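Local structure of dihydrodipicolinate synthase (Rhodopseudomonas palustris, 3DZ1) at residues Leu97-Gly102 and Asp133-Val138; Pro112-Asp117 and Thr121-Gln126; Thr180-Phe185 and Gly189-Leu194; Leu203-Glu208 and Asp224-Val229. The protein is probably a 4-hydroxy-tetrahydrodipicolinate synthase, a TIM-barrel lyase of the DapA family, as in lysine biosynthesis. All coordinates share one frame; numbering follows the deposited sequence.

Interaction 1: Leu97-Gly102 and Asp133-Val138; sequences LSMDAG and DDVPWV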
loop_
_atom_site.group_PDB
_atom_site.type_symbol
_atom_site.label_atom_id
_atom_site.label_comp_id
_atom_site.label_asym_id
_atom_site.label_seq_id
_atom_site.Cartn_x
_atom_site.Cartn_y
_atom_site.Cartn_z
ATOM N N LEU A 97 15.905 26.972 -11.895
ATOM C CA LEU A 97 17.242 26.800 -12.450
ATOM C C LEU A 97 17.147 26.261 -13.870
ATOM O O LEU A 97 17.831 26.741 -14.787
ATOM C CB LEU A 97 18.044 25.823 -11.587
ATOM C CG LEU A 97 19.474 25.515 -12.041
ATOM C CD1 LEU A 97 20.325 25.206 -10.829
ATOM C CD2 LEU A 97 19.484 24.357 -13.028
ATOM N N SER A 98 16.294 25.259 -14.043
ATOM C CA SER A 98 16.096 24.634 -15.343
ATOM C C SER A 98 15.535 25.626 -16.350
ATOM O O SER A 98 15.983 25.676 -17.495
ATOM C CB SER A 98 15.156 23.437 -15.211
ATOM O OG SER A 98 15.698 22.470 -14.331
HETATM N N MSE A 99 14.554 26.416 -15.927
HETATM C CA MSE A 99 13.964 27.400 -16.819
HETATM C C MSE A 99 14.976 28.484 -17.196
HETATM O O MSE A 99 15.057 28.881 -18.363
HETATM C CB MSE A 99 12.718 28.026 -16.182
HETATM C CG MSE A 99 11.571 27.041 -15.947
HETATM SE SE MSE A 99 11.045 26.006 -17.520
HETATM C CE MSE A 99 10.286 27.432 -18.589
ATOM N N ASP A 100 15.753 28.962 -16.227
ATOM C CA ASP A 100 16.756 29.985 -16.523
ATOM C C ASP A 100 17.802 29.433 -17.487
ATOM O O ASP A 100 18.372 30.173 -18.292
ATOM C CB ASP A 100 17.457 30.465 -15.248
ATOM C CG ASP A 100 16.544 31.279 -14.349
ATOM O OD1 ASP A 100 15.648 31.971 -14.876
ATOM O OD2 ASP A 100 16.736 31.240 -13.115
ATOM N N ALA A 101 18.048 28.130 -17.399
ATOM C CA ALA A 101 19.026 27.466 -18.253
ATOM C C ALA A 101 18.536 27.315 -19.691
ATOM O O ALA A 101 19.345 27.237 -20.621
ATOM C CB ALA A 101 19.374 26.101 -17.679
ATOM N N GLY A 102 17.216 27.263 -19.868
ATOM C CA GLY A 102 16.655 27.131 -21.204
ATOM C C GLY A 102 15.656 26.001 -21.379
ATOM O O GLY A 102 15.271 25.672 -22.508
ATOM N N ASP A 133 3.523 30.263 -11.388
ATOM C CA ASP A 133 2.486 30.047 -12.398
ATOM C C ASP A 133 2.948 30.328 -13.825
ATOM O O ASP A 133 2.218 30.078 -14.784
ATOM C CB ASP A 133 1.258 30.906 -12.088
ATOM C CG ASP A 133 0.661 30.601 -10.732
ATOM O OD1 ASP A 133 0.441 29.410 -10.431
ATOM O OD2 ASP A 133 0.406 31.555 -9.968
ATOM N N ASP A 134 4.164 30.842 -13.964
ATOM C CA ASP A 134 4.713 31.165 -15.272
ATOM C C ASP A 134 5.479 29.997 -15.888
ATOM O O ASP A 134 5.877 30.049 -17.050
ATOM C CB ASP A 134 5.643 32.377 -15.155
ATOM C CG ASP A 134 6.784 32.147 -14.175
ATOM O OD1 ASP A 134 6.507 31.868 -12.989
ATOM O OD2 ASP A 134 7.957 32.249 -14.590
ATOM N N VAL A 135 5.681 28.945 -15.106
ATOM C CA VAL A 135 6.423 27.783 -15.572
ATOM C C VAL A 135 5.539 26.707 -16.202
ATOM O O VAL A 135 4.675 26.130 -15.537
ATOM C CB VAL A 135 7.222 27.153 -14.407
ATOM C CG1 VAL A 135 8.016 25.947 -14.899
ATOM C CG2 VAL A 135 8.154 28.196 -13.801
ATOM N N PRO A 136 5.738 26.430 -17.504
ATOM C CA PRO A 136 4.944 25.408 -18.194
ATOM C C PRO A 136 5.270 24.070 -17.548
ATOM O O PRO A 136 6.439 23.779 -17.293
ATOM C CB PRO A 136 5.461 25.476 -19.632
ATOM C CG PRO A 136 5.984 26.874 -19.760
ATOM C CD PRO A 136 6.675 27.078 -18.435
ATOM N N TRP A 137 4.264 23.250 -17.270
ATOM C CA TRP A 137 4.569 21.969 -16.658
ATOM C C TRP A 137 3.764 20.802 -17.193
ATOM O O TRP A 137 2.739 20.976 -17.861
ATOM C CB TRP A 137 4.448 22.048 -15.132
ATOM C CG TRP A 137 3.080 22.365 -14.610
ATOM C CD1 TRP A 137 2.445 23.575 -14.636
ATOM C CD2 TRP A 137 2.189 21.456 -13.957
ATOM N NE1 TRP A 137 1.213 23.475 -14.033
ATOM C CE2 TRP A 137 1.030 22.184 -13.607
ATOM C CE3 TRP A 137 2.257 20.094 -13.629
ATOM C CZ2 TRP A 137 -0.052 21.596 -12.946
ATOM C CZ3 TRP A 137 1.180 19.510 -12.971
ATOM C CH2 TRP A 137 0.040 20.262 -12.636
ATOM N N VAL A 138 4.260 19.609 -16.889
ATOM C CA VAL A 138 3.667 18.355 -17.326
ATOM C C VAL A 138 3.169 17.536 -16.144
ATOM O O VAL A 138 3.911 17.291 -15.191
ATOM C CB VAL A 138 4.711 17.515 -18.091
ATOM C CG1 VAL A 138 4.088 16.218 -18.587
ATOM C CG2 VAL A 138 5.288 18.331 -19.234
#
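Met99, present as selenomethionine, joins helix 88-101 to Val135 and Pro136, just ahead of strand 137-141. Earlier in the segment, Leu97 packs on Glu64 and Thr68 of helix 60-73. Ser98 OG bonds back to Leu94 O in its own helix. Met99 then directs its CB toward the second segment. Its CG lies beside the backbone N (chi1 -64°), and the chain bends at chi2 and chi3, so the side chain is folded rather than extended. CG lies 3.9 Å from Val135 CG1 and 4.2 Å from Val135 CG2, and so meets both methyls. SE is 4.0 Å from Val135 CG1. The last bend brings CE to Pro136 CD, at 3.6 Å. Met99 crosses both partners obliquely, and the contact is wholly apolar. The helix ends at Ala101. Gly102 follows with positive phi (128°), its N weakly bonded to Ser98 O and Met99 O in a Schellman motif. A side chain here would run into the carbonyl O of Ala101.

The contact packs an outer helix of the TIM barrel on the lead-in to the fifth strand. Asp134 adds a salt bridge to Arg96 of the same helix. Val135 touches Val106 of strand 105-108, and the backbone of Pro136 is hydrogen-bonded to Val106, where the two parallel strands start to pair.

Interaction 2: Pro112-Asp117 and Thr121-Gln126; sequences PSLRTD and TTYFRQ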
loop_
_atom_site.group_PDB
_atom_site.type_symbol
_atom_site.label_atom_id
_atom_site.label_comp_id
_atom_site.label_asym_id
_atom_site.label_seq_id
_atom_site.Cartn_x
_atom_site.Cartn_y
_atom_site.Cartn_z
ATOM N N PRO A 112 3.389 9.584 -3.543
ATOM C CA PRO A 112 2.657 8.313 -3.462
ATOM C C PRO A 112 1.537 8.174 -2.428
ATOM O O PRO A 112 0.752 7.228 -2.497
ATOM C CB PRO A 112 3.773 7.291 -3.245
ATOM C CG PRO A 112 4.766 8.067 -2.428
ATOM C CD PRO A 112 4.796 9.408 -3.138
ATOM N N SER A 113 1.443 9.114 -1.495
ATOM C CA SER A 113 0.428 9.036 -0.445
ATOM C C SER A 113 -0.941 9.635 -0.761
ATOM O O SER A 113 -1.922 9.312 -0.094
ATOM C CB SER A 113 0.960 9.679 0.839
ATOM O OG SER A 113 1.190 11.066 0.659
ATOM N N LEU A 114 -1.016 10.501 -1.765
ATOM C CA LEU A 114 -2.282 11.140 -2.120
ATOM C C LEU A 114 -3.362 10.141 -2.540
ATOM O O LEU A 114 -3.154 9.322 -3.438
ATOM C CB LEU A 114 -2.058 12.160 -3.240
ATOM C CG LEU A 114 -0.934 13.179 -3.024
ATOM C CD1 LEU A 114 -0.960 14.200 -4.149
ATOM C CD2 LEU A 114 -1.095 13.868 -1.676
ATOM N N ARG A 115 -4.520 10.211 -1.890
ATOM C CA ARG A 115 -5.617 9.303 -2.212
ATOM C C ARG A 115 -6.890 10.020 -2.655
ATOM O O ARG A 115 -7.401 9.777 -3.753
ATOM C CB ARG A 115 -5.934 8.400 -1.013
ATOM C CG ARG A 115 -4.744 7.610 -0.499
ATOM C CD ARG A 115 -5.133 6.599 0.577
ATOM N NE ARG A 115 -5.455 5.275 0.038
ATOM C CZ ARG A 115 -6.590 4.957 -0.581
ATOM N NH1 ARG A 115 -7.540 5.866 -0.752
ATOM N NH2 ARG A 115 -6.777 3.721 -1.021
ATOM N N THR A 116 -7.406 10.906 -1.809
ATOM C CA THR A 116 -8.631 11.619 -2.145
ATOM C C THR A 116 -8.375 12.610 -3.271
ATOM O O THR A 116 -7.264 13.117 -3.431
ATOM C CB THR A 116 -9.204 12.379 -0.930
ATOM O OG1 THR A 116 -8.435 13.560 -0.696
ATOM C CG2 THR A 116 -9.157 11.499 0.317
ATOM N N ASP A 117 -9.407 12.875 -4.061
ATOM C CA ASP A 117 -9.268 13.805 -5.168
ATOM C C ASP A 117 -9.000 15.202 -4.613
ATOM O O ASP A 117 -8.404 16.050 -5.278
ATOM C CB ASP A 117 -10.534 13.776 -6.022
ATOM C CG ASP A 117 -10.934 12.360 -6.413
ATOM O OD1 ASP A 117 -10.065 11.455 -6.384
ATOM O OD2 ASP A 117 -12.113 12.153 -6.755
ATOM N N THR A 121 -5.882 17.493 -6.034
ATOM C CA THR A 121 -5.988 18.833 -6.598
ATOM C C THR A 121 -5.276 19.860 -5.727
ATOM O O THR A 121 -4.653 20.792 -6.237
ATOM C CB THR A 121 -7.459 19.252 -6.813
ATOM O OG1 THR A 121 -8.190 19.111 -5.591
ATOM C CG2 THR A 121 -8.097 18.386 -7.884
ATOM N N THR A 122 -5.349 19.690 -4.411
ATOM C CA THR A 122 -4.680 20.621 -3.517
ATOM C C THR A 122 -3.167 20.568 -3.699
ATOM O O THR A 122 -2.508 21.607 -3.749
ATOM C CB THR A 122 -5.018 20.330 -2.043
ATOM O OG1 THR A 122 -6.369 20.723 -1.790
ATOM C CG2 THR A 122 -4.080 21.098 -1.104
ATOM N N TYR A 123 -2.617 19.362 -3.799
ATOM C CA TYR A 123 -1.178 19.218 -3.964
ATOM C C TYR A 123 -0.658 19.998 -5.164
ATOM O O TYR A 123 0.321 20.740 -5.065
ATOM C CB TYR A 123 -0.782 17.752 -4.138
ATOM C CG TYR A 123 0.698 17.606 -4.385
ATOM C CD1 TYR A 123 1.609 17.735 -3.339
ATOM C CD2 TYR A 123 1.197 17.443 -5.678
ATOM C CE1 TYR A 123 2.983 17.712 -3.573
ATOM C CE2 TYR A 123 2.571 17.422 -5.923
ATOM C CZ TYR A 123 3.457 17.559 -4.866
ATOM O OH TYR A 123 4.814 17.562 -5.096
ATOM N N PHE A 124 -1.310 19.825 -6.305
ATOM C CA PHE A 124 -0.861 20.508 -7.501
ATOM C C PHE A 124 -1.016 22.019 -7.461
ATOM O O PHE A 124 -0.239 22.731 -8.091
ATOM C CB PHE A 124 -1.518 19.877 -8.728
ATOM C CG PHE A 124 -0.926 18.538 -9.069
ATOM C CD1 PHE A 124 0.389 18.449 -9.514
ATOM C CD2 PHE A 124 -1.638 17.365 -8.851
ATOM C CE1 PHE A 124 0.992 17.215 -9.729
ATOM C CE2 PHE A 124 -1.047 16.124 -9.062
ATOM C CZ PHE A 124 0.272 16.051 -9.501
ATOM N N ARG A 125 -1.989 22.516 -6.705
ATOM C CA ARG A 125 -2.145 23.962 -6.582
ATOM C C ARG A 125 -0.959 24.463 -5.753
ATOM O O ARG A 125 -0.435 25.549 -5.989
ATOM C CB ARG A 125 -3.462 24.326 -5.885
ATOM C CG ARG A 125 -4.708 24.005 -6.698
ATOM C CD ARG A 125 -5.895 24.858 -6.261
ATOM N NE ARG A 125 -6.211 24.709 -4.842
ATOM C CZ ARG A 125 -6.909 23.702 -4.323
ATOM N NH1 ARG A 125 -7.383 22.738 -5.103
ATOM N NH2 ARG A 125 -7.132 23.659 -3.016
ATOM N N GLN A 126 -0.534 23.663 -4.781
ATOM C CA GLN A 126 0.601 24.047 -3.946
ATOM C C GLN A 126 1.882 23.915 -4.761
ATOM O O GLN A 126 2.810 24.714 -4.616
ATOM C CB GLN A 126 0.695 23.154 -2.708
ATOM C CG GLN A 126 -0.541 23.164 -1.834
ATOM C CD GLN A 126 -0.411 22.226 -0.655
ATOM O OE1 GLN A 126 0.074 21.104 -0.796
ATOM N NE2 GLN A 126 -0.858 22.673 0.511
#
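Leu114 lays its CD1 methyl against Tyr123, 3.6 Å from Tyr123 CB and 3.8 Å from Tyr123 CG. The two side chains cross at about a right angle. The touch is thus at the root of the tyrosine, well short of its hydroxyl. Tyr123 CD2 also sits 3.9 Å above the ring plane of its neighbour Phe124, over its centre.

Segment 112-117 is the loop that leads from strand 105-108 into helix 117-131, one of the outer helices of the TIM barrel. Thr116 is the N-cap, and its OG1 accepts from Gln119 N. Asp117 opens the first turn. Its carbonyl O takes a nearly straight bond from Thr121 N, 3.0 Å long with an N-H...O angle of 175°. Thr121 OG1 lies between its own backbone N and carbonyl carbon (chi1 54°), which turns it back to give Asp117 O a second bond of 3.1 Å. OG1 also has a weak bond to Glu118 O. Thr121 CG2 rests 3.5 Å from Asp117 O. A valine here would probably leave Asp117 O with the backbone N-H as its one donor from this turn.

The loop is also part of a subunit interface. Leu114 O accepts from Arg115 NH2 of the second subunit, and Arg115 NH2 of this chain in turn bonds Leu114 O of that subunit. Thr121 also packs on Gln157 of helix 152-161.

Interaction 3: Thr180-Phe185 and Gly189-Leu194; sequences TTLRGF and GSLRPL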
loop_
_atom_site.group_PDB
_atom_site.type_symbol
_atom_site.label_atom_id
_atom_site.label_comp_id
_atom_site.label_asym_id
_atom_site.label_seq_id
_atom_site.Cartn_x
_atom_site.Cartn_y
_atom_site.Cartn_z
ATOM N N THR A 180 -9.738 8.971 -24.561
ATOM C CA THR A 180 -10.999 9.275 -25.224
ATOM C C THR A 180 -11.845 10.240 -24.397
ATOM O O THR A 180 -12.391 11.205 -24.932
ATOM C CB THR A 180 -11.802 7.986 -25.487
ATOM O OG1 THR A 180 -11.066 7.156 -26.398
ATOM C CG2 THR A 180 -13.169 8.305 -26.078
ATOM N N THR A 181 -11.950 9.982 -23.093
ATOM C CA THR A 181 -12.740 10.834 -22.204
ATOM C C THR A 181 -12.200 12.266 -22.173
ATOM O O THR A 181 -12.967 13.231 -22.285
ATOM C CB THR A 181 -12.764 10.266 -20.769
ATOM O OG1 THR A 181 -13.404 8.986 -20.779
ATOM C CG2 THR A 181 -13.526 11.198 -19.830
ATOM N N LEU A 182 -10.885 12.405 -22.025
ATOM C CA LEU A 182 -10.258 13.725 -22.004
ATOM C C LEU A 182 -10.475 14.472 -23.322
ATOM O O LEU A 182 -10.762 15.672 -23.325
ATOM C CB LEU A 182 -8.756 13.606 -21.701
ATOM C CG LEU A 182 -8.406 13.153 -20.276
ATOM C CD1 LEU A 182 -6.919 12.908 -20.158
ATOM C CD2 LEU A 182 -8.856 14.214 -19.266
ATOM N N ARG A 183 -10.344 13.775 -24.447
ATOM C CA ARG A 183 -10.561 14.434 -25.731
ATOM C C ARG A 183 -12.020 14.878 -25.819
ATOM O O ARG A 183 -12.339 15.895 -26.446
ATOM C CB ARG A 183 -10.219 13.492 -26.888
ATOM C CG ARG A 183 -8.721 13.218 -27.035
ATOM C CD ARG A 183 -7.917 14.519 -27.135
ATOM N NE ARG A 183 -6.498 14.277 -27.396
ATOM C CZ ARG A 183 -5.522 15.138 -27.115
ATOM N NH1 ARG A 183 -5.805 16.307 -26.558
ATOM N NH2 ARG A 183 -4.259 14.828 -27.380
ATOM N N GLY A 184 -12.895 14.117 -25.175
ATOM C CA GLY A 184 -14.309 14.446 -25.166
ATOM C C GLY A 184 -14.577 15.727 -24.393
ATOM O O GLY A 184 -15.442 16.523 -24.775
ATOM N N PHE A 185 -13.842 15.927 -23.300
ATOM C CA PHE A 185 -13.999 17.133 -22.490
ATOM C C PHE A 185 -13.602 18.345 -23.320
ATOM O O PHE A 185 -14.202 19.417 -23.199
ATOM C CB PHE A 185 -13.124 17.084 -21.231
ATOM C CG PHE A 185 -13.566 16.073 -20.208
ATOM C CD1 PHE A 185 -14.884 15.625 -20.163
ATOM C CD2 PHE A 185 -12.666 15.593 -19.262
ATOM C CE1 PHE A 185 -15.296 14.718 -19.191
ATOM C CE2 PHE A 185 -13.068 14.687 -18.286
ATOM C CZ PHE A 185 -14.387 14.248 -18.250
ATOM N N GLY A 189 -15.965 21.475 -24.530
ATOM C CA GLY A 189 -15.539 22.765 -24.011
ATOM C C GLY A 189 -15.179 22.884 -22.541
ATOM O O GLY A 189 -14.883 23.986 -22.070
ATOM N N SER A 190 -15.197 21.779 -21.807
ATOM C CA SER A 190 -14.855 21.825 -20.390
ATOM C C SER A 190 -13.343 21.733 -20.164
ATOM O O SER A 190 -12.856 22.024 -19.073
ATOM C CB SER A 190 -15.571 20.703 -19.631
ATOM O OG SER A 190 -15.224 19.425 -20.134
ATOM N N LEU A 191 -12.602 21.342 -21.195
ATOM C CA LEU A 191 -11.148 21.233 -21.078
ATOM C C LEU A 191 -10.439 21.973 -22.213
ATOM O O LEU A 191 -10.729 21.752 -23.388
ATOM C CB LEU A 191 -10.728 19.759 -21.073
ATOM C CG LEU A 191 -9.232 19.459 -20.927
ATOM C CD1 LEU A 191 -8.702 20.050 -19.625
ATOM C CD2 LEU A 191 -9.017 17.958 -20.953
ATOM N N ARG A 192 -9.506 22.849 -21.848
ATOM C CA ARG A 192 -8.753 23.632 -22.822
ATOM C C ARG A 192 -7.689 22.784 -23.516
ATOM O O ARG A 192 -7.525 21.611 -23.199
ATOM C CB ARG A 192 -8.080 24.821 -22.129
ATOM C CG ARG A 192 -6.975 24.446 -21.145
ATOM C CD ARG A 192 -6.307 25.717 -20.643
ATOM N NE ARG A 192 -5.524 25.555 -19.421
ATOM C CZ ARG A 192 -4.399 24.860 -19.316
ATOM N NH1 ARG A 192 -3.891 24.223 -20.370
ATOM N NH2 ARG A 192 -3.755 24.840 -18.152
ATOM N N PRO A 193 -6.954 23.372 -24.478
ATOM C CA PRO A 193 -5.908 22.633 -25.189
ATOM C C PRO A 193 -4.957 21.953 -24.210
ATOM O O PRO A 193 -4.552 22.550 -23.208
ATOM C CB PRO A 193 -5.223 23.721 -26.007
ATOM C CG PRO A 193 -6.374 24.609 -26.368
ATOM C CD PRO A 193 -7.115 24.722 -25.052
ATOM N N LEU A 194 -4.602 20.707 -24.505
ATOM C CA LEU A 194 -3.715 19.933 -23.645
ATOM C C LEU A 194 -2.997 18.867 -24.450
ATOM O O LEU A 194 -3.629 18.070 -25.140
ATOM C CB LEU A 194 -4.522 19.254 -22.531
ATOM C CG LEU A 194 -3.756 18.369 -21.538
ATOM C CD1 LEU A 194 -2.911 19.237 -20.630
ATOM C CD2 LEU A 194 -4.737 17.552 -20.709
#
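Leu191 turns back onto the end of helix 176-188. Its CB lies 3.6 Å from Phe185 CB. CG is anti to the backbone N (chi1 -179°), which carries the branch along the helix toward Leu182. At the tip, CD2 meets the backbone at Leu182 O (3.7 Å) and the side chain at Leu182 CD2 (4.1 Å).

The turn is a Schellman motif, with Gly189 at positive phi. It takes the chain from this outer helix of the TIM barrel toward strand 195-198. Phe185 O accepts a weak bond from Ser190 N and a 3.2 Å bond from Leu191 N, which comes in from above the carbonyl plane. Ser190 OG sits 3.3 Å from Phe185 CB and is hydrogen-bonded to Asp188 and Arg156. The same arginine makes a cation-pi contact with the Phe185 ring.

Arg183 bends at chi2 and brings NH1 to Leu194 O, 3.1 Å away, with an N-H...O angle of 158°. Leu194 O lies at the guanidinium edge, near its plane, and the C=O points almost straight at NH1. NH1 also bonds Gln186 OE1, and NH2 forms a salt bridge with Asp214. A leucine in its place would probably leave Leu194 O without this donor and Asp214 without this charged partner.

Interaction 4: Leu203-Glu208 and Asp224-Val229; sequences LFLDFE and DMLVDV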
loop_
_atom_site.group_PDB
_atom_site.type_symbol
_atom_site.label_atom_id
_atom_site.label_comp_id
_atom_site.label_asym_id
_atom_site.label_seq_id
_atom_site.Cartn_x
_atom_site.Cartn_y
_atom_site.Cartn_z
ATOM N N LEU A 203 3.814 0.423 -24.014
ATOM C CA LEU A 203 3.072 -0.825 -24.116
ATOM C C LEU A 203 1.784 -0.719 -24.933
ATOM O O LEU A 203 1.381 -1.684 -25.575
ATOM C CB LEU A 203 2.766 -1.357 -22.711
ATOM C CG LEU A 203 2.422 -2.840 -22.554
ATOM C CD1 LEU A 203 3.626 -3.690 -22.924
ATOM C CD2 LEU A 203 2.014 -3.111 -21.108
ATOM N N PHE A 204 1.142 0.448 -24.918
ATOM C CA PHE A 204 -0.093 0.637 -25.680
ATOM C C PHE A 204 -0.036 1.782 -26.689
ATOM O O PHE A 204 -1.073 2.287 -27.123
ATOM C CB PHE A 204 -1.278 0.863 -24.733
ATOM C CG PHE A 204 -1.789 -0.398 -24.104
ATOM C CD1 PHE A 204 -1.109 -0.989 -23.043
ATOM C CD2 PHE A 204 -2.914 -1.032 -24.619
ATOM C CE1 PHE A 204 -1.538 -2.197 -22.506
ATOM C CE2 PHE A 204 -3.354 -2.241 -24.090
ATOM C CZ PHE A 204 -2.661 -2.825 -23.029
ATOM N N LEU A 205 1.167 2.180 -27.085
ATOM C CA LEU A 205 1.316 3.289 -28.025
ATOM C C LEU A 205 0.516 3.137 -29.316
ATOM O O LEU A 205 -0.014 4.122 -29.849
ATOM C CB LEU A 205 2.792 3.501 -28.371
ATOM C CG LEU A 205 3.055 4.754 -29.214
ATOM C CD1 LEU A 205 2.561 5.991 -28.469
ATOM C CD2 LEU A 205 4.540 4.866 -29.516
ATOM N N ASP A 206 0.423 1.912 -29.822
ATOM C CA ASP A 206 -0.299 1.682 -31.062
ATOM C C ASP A 206 -1.741 2.165 -30.988
ATOM O O ASP A 206 -2.205 2.891 -31.871
ATOM C CB ASP A 206 -0.226 0.196 -31.459
ATOM C CG ASP A 206 -0.788 -0.741 -30.403
ATOM O OD1 ASP A 206 -0.789 -0.400 -29.203
ATOM O OD2 ASP A 206 -1.216 -1.851 -30.781
ATOM N N PHE A 207 -2.445 1.795 -29.925
ATOM C CA PHE A 207 -3.833 2.208 -29.780
ATOM C C PHE A 207 -3.976 3.591 -29.157
ATOM O O PHE A 207 -4.965 4.279 -29.390
ATOM C CB PHE A 207 -4.606 1.159 -28.975
ATOM C CG PHE A 207 -4.876 -0.107 -29.745
ATOM C CD1 PHE A 207 -5.703 -0.089 -30.867
ATOM C CD2 PHE A 207 -4.286 -1.311 -29.371
ATOM C CE1 PHE A 207 -5.935 -1.249 -31.605
ATOM C CE2 PHE A 207 -4.512 -2.476 -30.103
ATOM C CZ PHE A 207 -5.339 -2.444 -31.222
ATOM N N GLU A 208 -2.987 4.006 -28.372
ATOM C CA GLU A 208 -3.047 5.322 -27.755
ATOM C C GLU A 208 -3.067 6.401 -28.834
ATOM O O GLU A 208 -3.747 7.415 -28.692
ATOM C CB GLU A 208 -1.859 5.518 -26.810
ATOM C CG GLU A 208 -2.037 4.797 -25.482
ATOM C CD GLU A 208 -0.742 4.636 -24.722
ATOM O OE1 GLU A 208 -0.805 4.376 -23.501
ATOM O OE2 GLU A 208 0.334 4.761 -25.345
ATOM N N ASP A 224 14.001 6.109 -32.097
ATOM C CA ASP A 224 14.024 6.380 -33.523
ATOM C C ASP A 224 12.917 5.610 -34.249
ATOM O O ASP A 224 12.311 6.127 -35.194
ATOM C CB ASP A 224 15.418 6.061 -34.111
ATOM C CG ASP A 224 15.945 4.680 -33.716
ATOM O OD1 ASP A 224 15.776 4.268 -32.550
ATOM O OD2 ASP A 224 16.562 4.013 -34.574
HETATM N N MSE A 225 12.626 4.394 -33.795
HETATM C CA MSE A 225 11.579 3.605 -34.430
HETATM C C MSE A 225 10.182 4.011 -33.964
HETATM O O MSE A 225 9.219 3.888 -34.715
HETATM C CB MSE A 225 11.814 2.113 -34.191
HETATM C CG MSE A 225 13.076 1.581 -34.866
HETATM SE SE MSE A 225 13.115 1.852 -36.804
HETATM C CE MSE A 225 14.161 3.470 -36.867
ATOM N N LEU A 226 10.056 4.487 -32.729
ATOM C CA LEU A 226 8.747 4.924 -32.264
ATOM C C LEU A 226 8.389 6.234 -32.972
ATOM O O LEU A 226 7.210 6.575 -33.107
ATOM C CB LEU A 226 8.731 5.095 -30.741
ATOM C CG LEU A 226 8.925 3.802 -29.939
ATOM C CD1 LEU A 226 8.596 4.066 -28.473
ATOM C CD2 LEU A 226 8.022 2.697 -30.484
ATOM N N VAL A 227 9.407 6.962 -33.433
ATOM C CA VAL A 227 9.179 8.204 -34.170
ATOM C C VAL A 227 8.343 7.824 -35.396
ATOM O O VAL A 227 7.377 8.513 -35.753
ATOM C CB VAL A 227 10.517 8.849 -34.648
ATOM C CG1 VAL A 227 10.241 9.887 -35.732
ATOM C CG2 VAL A 227 11.233 9.512 -33.477
ATOM N N ASP A 228 8.717 6.713 -36.031
ATOM C CA ASP A 228 8.001 6.228 -37.208
ATOM C C ASP A 228 6.619 5.701 -36.841
ATOM O O ASP A 228 5.663 5.891 -37.591
ATOM C CB ASP A 228 8.800 5.129 -37.922
ATOM C CG ASP A 228 10.072 5.656 -38.569
ATOM O OD1 ASP A 228 10.031 6.772 -39.127
ATOM O OD2 ASP A 228 11.105 4.953 -38.533
ATOM N N VAL A 229 6.508 5.024 -35.699
ATOM C CA VAL A 229 5.206 4.515 -35.276
ATOM C C VAL A 229 4.251 5.698 -35.102
ATOM O O VAL A 229 3.094 5.644 -35.526
ATOM C CB VAL A 229 5.292 3.746 -33.935
ATOM C CG1 VAL A 229 3.889 3.461 -33.411
ATOM C CG2 VAL A 229 6.052 2.447 -34.128
#
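Leu205, Val229 and Leu226 make this contact, and Leu205 has the largest share. Its CG is anti to the backbone N (chi1 -173°), which extends the side chain toward segment 224-229. One methyl, CD2, does the touching. It lies 4.2 Å from Leu226 CD2 and 4.2 Å from Val229 CG1. The two partners come at the methyl from different directions. Leu226 and Val229 are three residues apart on their helix, so their side chains follow each other by about one turn. Val229 turns CG1 toward the leucine, with this methyl anti to its own backbone N (chi1 170°). No hydrogen bond spans the segments. All three residues are buried, and the methyls meet at rather loose van der Waals distance.

The two helices belong to the outer layer of the TIM barrel. Helix 205-211 follows strand 195-198, and helix 223-234 follows strand 215-218. Strand 215-218 runs between them in the chain and lies beneath the contact: Leu205 also packs on Ala216, and Leu226 on Thr218. The same strand carries Met217, a predicted pyruvate-binding residue, whose side chain is about 9 Å from that of Leu205. Phe204 is the N-cap of helix 205-211, and its carbonyl O accepts from Glu208 N.

The start of that helix also meets the fourth subunit. There Arg253 of the neighbouring chain forms a salt bridge with Asp206, bonds Leu203 O, and makes a cation-pi contact with Phe204.

Overall arrangement
From the N terminus, interaction 1 runs from the end of helix 88-101 through strand 105-108 and helix 117-131, and closes at the entry to strand 137-141. Interaction 2 lies wholly within that span, at the start of helix 117-131. The two touch, Trp137 CH2 lying 3.6 Å from Phe124 CD1. Interaction 3 comes later and folds the loop after helix 176-188 back on that helix, ahead of strand 195-198. Interaction 4 follows and ties helices 205-211 and 223-234 together around strand 215-218. No spans cross. Interactions 1 and 4 lie on opposite sides of the chain's centre. Interactions 2 and 4 also adjoin different subunits of the tetramer.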